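Long-range contact in tRNA (adenine(58)-N(1))-methyltransferase catalytic subunit TRM61 C-terminal domain-containing protein (Thermoplasma acidophilum, PDB 1YB2), which is of unproven function but probably transfers methyl groups from S-adenosyl-L-methionine to adenine in RNA, perhaps at position 58 of tRNA: residues Ser31-Gly36 with Ser69-Ile74. Residues are numbered along the deposited sequence; the frame is centred on the assembly and turned at random.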
ATOM      1  N   SER A  31       6.191 -15.691 -12.568  1.00 33.06           N
ATOM      2  CA  SER A  31       6.415 -17.024 -12.030  1.00 34.08           C
ATOM      3  C   SER A  31       6.896 -16.919 -10.589  1.00 35.09           C
ATOM      4  O   SER A  31       7.029 -15.814 -10.055  1.00 35.34           O
ATOM      5  CB  SER A  31       7.423 -17.806 -12.880  1.00 33.56           C
ATOM      6  OG  SER A  31       8.749 -17.425 -12.563  1.00 33.59           O
ATOM      7  N   GLU A  32       7.142 -18.070  -9.970  1.00 36.40           N
ATOM      8  CA  GLU A  32       7.688 -18.127  -8.616  1.00 38.51           C
ATOM      9  C   GLU A  32       9.163 -17.694  -8.591  1.00 38.67           C
ATOM     10  O   GLU A  32       9.718 -17.490  -7.515  1.00 38.70           O
ATOM     11  CB  GLU A  32       7.492 -19.517  -7.966  1.00 38.06           C
ATOM     12  CG  GLU A  32       7.396 -19.420  -6.431  1.00 41.36           C
ATOM     13  CD  GLU A  32       7.280 -20.753  -5.658  1.00 42.17           C
ATOM     14  OE1 GLU A  32       6.372 -21.585  -5.965  1.00 45.76           O
ATOM     15  OE2 GLU A  32       8.071 -20.925  -4.680  1.00 46.37           O
ATOM     16  N   ASP A  33       9.798 -17.531  -9.748  1.00 39.22           N
ATOM     17  CA  ASP A  33      11.140 -16.895  -9.742  1.00 40.73           C
ATOM     18  C   ASP A  33      11.445 -15.846 -10.821  1.00 40.66           C
ATOM     19  O   ASP A  33      11.497 -14.660 -10.507  1.00 40.81           O
ATOM     20  CB  ASP A  33      12.287 -17.908  -9.590  1.00 40.87           C
ATOM     21  CG  ASP A  33      12.332 -18.911 -10.704  1.00 43.55           C
ATOM     22  OD1 ASP A  33      11.263 -19.455 -11.040  1.00 46.08           O
ATOM     23  OD2 ASP A  33      13.439 -19.161 -11.244  1.00 46.51           O
ATOM     24  N   GLU A  34      11.640 -16.261 -12.074  1.00 40.63           N
ATOM     25  CA  GLU A  34      11.942 -15.294 -13.149  1.00 40.40           C
ATOM     26  C   GLU A  34      10.698 -14.639 -13.755  1.00 39.28           C
ATOM     27  O   GLU A  34       9.620 -15.244 -13.826  1.00 38.70           O
ATOM     28  CB  GLU A  34      12.780 -15.935 -14.255  1.00 41.30           C
ATOM     29  CG  GLU A  34      14.169 -16.363 -13.808  1.00 44.89           C
ATOM     30  CD  GLU A  34      15.159 -15.208 -13.765  1.00 50.73           C
ATOM     31  OE1 GLU A  34      15.298 -14.489 -14.789  1.00 52.79           O
ATOM     32  OE2 GLU A  34      15.812 -15.024 -12.707  1.00 52.56           O
ATOM     33  N   TYR A  35      10.859 -13.388 -14.174  1.00 38.11           N
ATOM     34  CA  TYR A  35       9.804 -12.672 -14.873  1.00 37.36           C
ATOM     35  C   TYR A  35      10.271 -12.344 -16.283  1.00 37.34           C
ATOM     36  O   TYR A  35      11.470 -12.299 -16.553  1.00 37.58           O
ATOM     37  CB  TYR A  35       9.393 -11.411 -14.119  1.00 36.66           C
ATOM     38  CG  TYR A  35       8.617 -11.683 -12.845  1.00 36.57           C
ATOM     39  CD1 TYR A  35       9.101 -12.562 -11.875  1.00 35.82           C
ATOM     40  CD2 TYR A  35       7.406 -11.054 -12.601  1.00 36.15           C
ATOM     41  CE1 TYR A  35       8.394 -12.809 -10.702  1.00 35.26           C
ATOM     42  CE2 TYR A  35       6.691 -11.301 -11.437  1.00 37.01           C
ATOM     43  CZ  TYR A  35       7.181 -12.177 -10.496  1.00 36.57           C
ATOM     44  OH  TYR A  35       6.462 -12.404  -9.334  1.00 36.37           O
ATOM     45  N   GLY A  36       9.315 -12.141 -17.181  1.00 36.98           N
ATOM     46  CA  GLY A  36       9.611 -11.867 -18.579  1.00 36.35           C
ATOM     47  C   GLY A  36       8.609 -10.901 -19.159  1.00 35.94           C
ATOM     48  O   GLY A  36       7.727 -10.403 -18.449  1.00 35.52           O
ATOM     49  N   SER A  69      10.895 -24.290 -22.528  1.00 36.98           N
ATOM     50  CA  SER A  69      11.960 -25.229 -22.141  1.00 37.54           C
ATOM     51  C   SER A  69      11.782 -25.865 -20.761  1.00 37.54           C
ATOM     52  O   SER A  69      12.744 -26.011 -19.997  1.00 37.94           O
ATOM     53  CB  SER A  69      13.338 -24.582 -22.295  1.00 37.45           C
ATOM     54  OG  SER A  69      13.635 -24.411 -23.670  1.00 38.30           O
ATOM     55  N   GLY A  70      10.547 -26.243 -20.448  1.00 37.22           N
ATOM     56  CA  GLY A  70      10.247 -26.897 -19.181  1.00 36.69           C
ATOM     57  C   GLY A  70       9.948 -25.959 -18.025  1.00 36.55           C
ATOM     58  O   GLY A  70       9.594 -26.416 -16.925  1.00 36.71           O
ATOM     59  N   LYS A  71      10.077 -24.651 -18.252  1.00 35.99           N
ATOM     60  CA  LYS A  71       9.751 -23.687 -17.197  1.00 35.30           C
ATOM     61  C   LYS A  71       8.432 -22.950 -17.447  1.00 34.16           C
ATOM     62  O   LYS A  71       8.224 -22.396 -18.528  1.00 33.45           O
ATOM     63  CB  LYS A  71      10.890 -22.691 -16.996  1.00 35.77           C
ATOM     64  CG  LYS A  71      10.699 -21.850 -15.757  1.00 37.64           C
ATOM     65  CD  LYS A  71      11.822 -20.853 -15.568  1.00 42.16           C
ATOM     66  CE  LYS A  71      11.549 -19.996 -14.332  1.00 44.73           C
ATOM     67  NZ  LYS A  71      10.191 -19.373 -14.375  1.00 47.33           N
ATOM     68  N   SER A  72       7.575 -22.939 -16.425  1.00 33.24           N
ATOM     69  CA  SER A  72       6.262 -22.310 -16.473  1.00 32.99           C
ATOM     70  C   SER A  72       6.275 -20.795 -16.230  1.00 31.93           C
ATOM     71  O   SER A  72       6.837 -20.309 -15.244  1.00 31.96           O
ATOM     72  CB  SER A  72       5.339 -22.942 -15.434  1.00 33.56           C
ATOM     73  OG  SER A  72       5.063 -24.296 -15.740  1.00 35.94           O
ATOM     74  N   PHE A  73       5.610 -20.064 -17.119  1.00 30.22           N
ATOM     75  CA  PHE A  73       5.309 -18.653 -16.900  1.00 28.68           C
ATOM     76  C   PHE A  73       3.821 -18.450 -17.044  1.00 27.84           C
ATOM     77  O   PHE A  73       3.199 -19.082 -17.917  1.00 27.51           O
ATOM     78  CB  PHE A  73       6.022 -17.799 -17.947  1.00 28.06           C
ATOM     79  CG  PHE A  73       7.507 -17.751 -17.772  1.00 29.45           C
ATOM     80  CD1 PHE A  73       8.096 -16.762 -16.982  1.00 30.97           C
ATOM     81  CD2 PHE A  73       8.323 -18.700 -18.389  1.00 30.71           C
ATOM     82  CE1 PHE A  73       9.486 -16.718 -16.807  1.00 31.56           C
ATOM     83  CE2 PHE A  73       9.724 -18.668 -18.226  1.00 31.80           C
ATOM     84  CZ  PHE A  73      10.300 -17.677 -17.438  1.00 29.23           C
ATOM     85  N   ILE A  74       3.258 -17.569 -16.221  1.00 26.74           N
ATOM     86  CA  ILE A  74       1.843 -17.191 -16.352  1.00 26.15           C
ATOM     87  C   ILE A  74       1.759 -15.800 -17.007  1.00 26.09           C
ATOM     88  O   ILE A  74       2.477 -14.863 -16.609  1.00 25.68           O
ATOM     89  CB  ILE A  74       1.091 -17.214 -14.988  1.00 25.54           C
ATOM     90  CG1 ILE A  74       1.299 -18.558 -14.241  1.00 27.25           C
ATOM     91  CG2 ILE A  74      -0.406 -16.913 -15.162  1.00 24.01           C
ATOM     92  CD1 ILE A  74       0.972 -19.834 -15.087  1.00 25.90           C
TER
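Lys-71 reaches Ser-31 with a chain extended through chi3 and turned only at its last torsion (chi4 -53°), which swings NZ back onto the loop. Ser-31 meets it with OG placed between its own backbone N and carbonyl carbon (chi1 80°), and Lys-71 NZ donates a hydrogen bond to Ser-31 OG at 3.0 Å. The same hydroxyl serves its own loop. Ser-31 OG accepts from Asp-33 N at 3.0 Å, which defines an ST turn. Ser-31 OG also donates to Glu-34 O at 2.7 Å, in the carbonyl plane on a lone pair. Three hydrogen bonds thus fix this buried OG, one of them from the 69-74 segment.

The carboxylate of Asp-33 crosses the end of the lysine at a slant: Asp-33 OD1 lies 3.3 Å from Lys-71 CE and 3.5 Å from Lys-71 NZ, a long salt bridge in which the methylene is nearer than the charge. On another side, Lys-71 NZ stands 3.5 Å above the plane of the Phe-73 ring, displaced toward its rim. Phe-73 CE1 lies 3.3 Å from Glu-34 O, an approach that is oblique to the ring, while Ser-31 CB lies 3.5 Å from Ser-72 O.

Within the FKBP-like N-terminal domain, the loop links antiparallel strands 28-30 and 36-39, and strand 71-76 lies between strands 28-30 and 65-68. Phe-73 packs on Leu-29 and Val-68 of these two neighbours, whereas Tyr-35 rests on Arg-85 and Val-86 of helix 83-86, and Arg-85 also gives a hydrogen bond to the backbone O of Asp-33.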